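Local coordinates for protein orotidine 5'-phosphate decarboxylase (Methanocaldococcus jannaschii, PDB 4LUI) that probably catalyses the decarboxylation of orotidine 5'-monophosphate to uridine 5'-monophosphate, the last step of de novo UMP biosynthesis, as a homodimeric TIM-barrel enzyme, at residues B[44-49]-B[223-228]. Sequence-based numbering, arbitrary orientation.
Sequences KDYVDA and EAKKYK
D48 and K228 form a salt bridge that ties the loop before strand 49-53 to helix 220-230. K228 NZ donates to D48 OD2 at 2.5 Å, and the oxygen accepts with its syn lone pair, on the side of OD1. The two side chains cross at about a right angle. D48 OD2 also accepts the backbone N-H of L24, so two donors hold this carboxylate oxygen. The K228 chain bends at its second torsion (chi2 71°) and passes over the backbone of Y46, with K228 CD 3.2 Å from Y46 O. The contact buries this carbonyl oxygen, which has no hydrogen-bond partner.

Next to the ion pair, the Y46 ring lies flat against the helix surface. K225 CB sits over the centre of one ring face in a CH-pi contact, 3.7 Å from the ring centroid. The K225 chain starts out opposite the backbone N (chi1 177°), which carries it alongside the tyrosine. K225 CG reaches Y46 CE1 at 3.6 Å, and K225 CD lies near Y46 OH. Beyond the ring the lysine bends, and its NZ forms a salt bridge with E229. Cutting Y46 back to an alanine is likely to leave the aliphatic part of K225 without its aromatic partner and open a gap beside the helix.

Further in, Y46 CB packs on A224 CB at 3.8 Å. V47 CG1 meets the same methyl group more loosely, at 4.2 Å.

The contact joins an alpha-beta loop to the last outer helix of the TIM barrel. The loop links helix 33-43 to strand 49-53, while helix 220-230 comes after the last barrel strand, 207-210. Strand 23-27 lies beside both segments: V47 touches L26, and K228 touches L24. The loop after the first helix and the last helix thus meet beside the first strand, where the barrel closes.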
loop_
_atom_site.group_PDB
_atom_site.type_symbol
_atom_site.label_atom_id
_atom_site.label_comp_id
_atom_site.label_asym_id
_atom_site.label_seq_id
_atom_site.Cartn_x
_atom_site.Cartn_y
_atom_site.Cartn_z
ATOM N N LYS B 44 8.844 23.604 -9.752
ATOM C CA LYS B 44 7.691 24.115 -8.999
ATOM C C LYS B 44 6.814 25.124 -9.753
ATOM O O LYS B 44 5.617 25.221 -9.494
ATOM C CB LYS B 44 8.144 24.707 -7.662
ATOM C CG LYS B 44 9.122 25.852 -7.811
ATOM C CD LYS B 44 9.597 26.390 -6.468
ATOM C CE LYS B 44 10.486 27.608 -6.669
ATOM N NZ LYS B 44 10.931 28.212 -5.383
ATOM N N ASP B 45 7.397 25.865 -10.688
ATOM C CA ASP B 45 6.641 26.883 -11.413
ATOM C C ASP B 45 5.824 26.321 -12.582
ATOM O O ASP B 45 5.030 27.039 -13.192
ATOM C CB ASP B 45 7.573 27.987 -11.931
ATOM C CG ASP B 45 8.201 28.798 -10.815
ATOM O OD1 ASP B 45 7.575 28.948 -9.746
ATOM O OD2 ASP B 45 9.328 29.301 -11.016
ATOM N N TYR B 46 6.022 25.048 -12.905
ATOM C CA TYR B 46 5.344 24.452 -14.055
ATOM C C TYR B 46 4.403 23.310 -13.702
ATOM O O TYR B 46 3.487 23.000 -14.461
ATOM C CB TYR B 46 6.367 23.968 -15.077
ATOM C CG TYR B 46 7.101 25.111 -15.705
ATOM C CD1 TYR B 46 6.479 25.916 -16.646
ATOM C CD2 TYR B 46 8.401 25.411 -15.336
ATOM C CE1 TYR B 46 7.148 26.984 -17.221
ATOM C CE2 TYR B 46 9.075 26.473 -15.902
ATOM C CZ TYR B 46 8.445 27.255 -16.843
ATOM O OH TYR B 46 9.119 28.310 -17.409
ATOM N N VAL B 47 4.629 22.674 -12.560
ATOM C CA VAL B 47 3.764 21.579 -12.149
ATOM C C VAL B 47 2.686 22.098 -11.218
ATOM O O VAL B 47 2.882 23.092 -10.521
ATOM C CB VAL B 47 4.556 20.435 -11.459
ATOM C CG1 VAL B 47 5.663 19.949 -12.374
ATOM C CG2 VAL B 47 5.131 20.902 -10.119
ATOM N N ASP B 48 1.538 21.429 -11.221
ATOM C CA ASP B 48 0.425 21.844 -10.377
ATOM C C ASP B 48 0.334 20.964 -9.138
ATOM O O ASP B 48 -0.241 21.367 -8.124
ATOM C CB ASP B 48 -0.887 21.782 -11.159
ATOM C CG ASP B 48 -0.883 22.722 -12.334
ATOM O OD1 ASP B 48 -0.870 23.954 -12.100
ATOM O OD2 ASP B 48 -0.869 22.245 -13.486
ATOM N N ALA B 49 0.905 19.769 -9.226
ATOM C CA ALA B 49 0.871 18.822 -8.113
ATOM C C ALA B 49 2.088 17.917 -8.138
ATOM O O ALA B 49 2.684 17.696 -9.189
ATOM C CB ALA B 49 -0.408 17.976 -8.155
ATOM N N GLU B 223 11.931 20.305 -18.981
ATOM C CA GLU B 223 11.008 19.214 -19.279
ATOM C C GLU B 223 9.618 19.516 -18.736
ATOM O O GLU B 223 8.622 19.317 -19.431
ATOM C CB GLU B 223 11.526 17.877 -18.730
ATOM C CG GLU B 223 12.896 17.507 -19.253
ATOM C CD GLU B 223 13.005 17.649 -20.761
ATOM O OE1 GLU B 223 12.130 17.125 -21.480
ATOM O OE2 GLU B 223 13.970 18.287 -21.226
ATOM N N ALA B 224 9.541 19.999 -17.497
ATOM C CA ALA B 224 8.242 20.315 -16.903
ATOM C C ALA B 224 7.565 21.413 -17.717
ATOM O O ALA B 224 6.361 21.346 -17.984
ATOM C CB ALA B 224 8.403 20.742 -15.447
ATOM N N LYS B 225 8.348 22.410 -18.122
ATOM C CA LYS B 225 7.838 23.477 -18.982
ATOM C C LYS B 225 7.251 22.909 -20.267
ATOM O O LYS B 225 6.161 23.293 -20.694
ATOM C CB LYS B 225 8.958 24.462 -19.328
ATOM C CG LYS B 225 8.547 25.583 -20.276
ATOM C CD LYS B 225 9.725 26.514 -20.548
ATOM C CE LYS B 225 9.297 27.748 -21.334
ATOM N NZ LYS B 225 8.958 27.438 -22.749
ATOM N N LYS B 226 7.985 21.990 -20.888
ATOM C CA LYS B 226 7.532 21.357 -22.125
ATOM C C LYS B 226 6.216 20.602 -21.942
ATOM O O LYS B 226 5.298 20.736 -22.752
ATOM C CB LYS B 226 8.598 20.397 -22.660
ATOM C CG LYS B 226 8.125 19.551 -23.834
ATOM C CD LYS B 226 9.226 18.617 -24.313
ATOM C CE LYS B 226 9.492 17.506 -23.306
ATOM N NZ LYS B 226 10.728 16.737 -23.645
ATOM N N TYR B 227 6.119 19.815 -20.878
ATOM C CA TYR B 227 4.916 19.021 -20.652
ATOM C C TYR B 227 3.728 19.879 -20.224
ATOM O O TYR B 227 2.584 19.571 -20.546
ATOM C CB TYR B 227 5.198 17.876 -19.682
ATOM C CG TYR B 227 6.006 16.790 -20.352
ATOM C CD1 TYR B 227 5.460 16.042 -21.386
ATOM C CD2 TYR B 227 7.319 16.536 -19.978
ATOM C CE1 TYR B 227 6.204 15.062 -22.026
ATOM C CE2 TYR B 227 8.065 15.547 -20.607
ATOM C CZ TYR B 227 7.493 14.813 -21.624
ATOM O OH TYR B 227 8.239 13.837 -22.268
ATOM N N LYS B 228 4.002 20.985 -19.538
ATOM C CA LYS B 228 2.940 21.923 -19.191
ATOM C C LYS B 228 2.379 22.578 -20.461
ATOM O O LYS B 228 1.158 22.706 -20.635
ATOM C CB LYS B 228 3.471 22.975 -18.218
ATOM C CG LYS B 228 2.452 24.033 -17.790
ATOM C CD LYS B 228 1.392 23.441 -16.871
ATOM C CE LYS B 228 0.714 24.518 -16.030
ATOM N NZ LYS B 228 -0.442 23.976 -15.263
#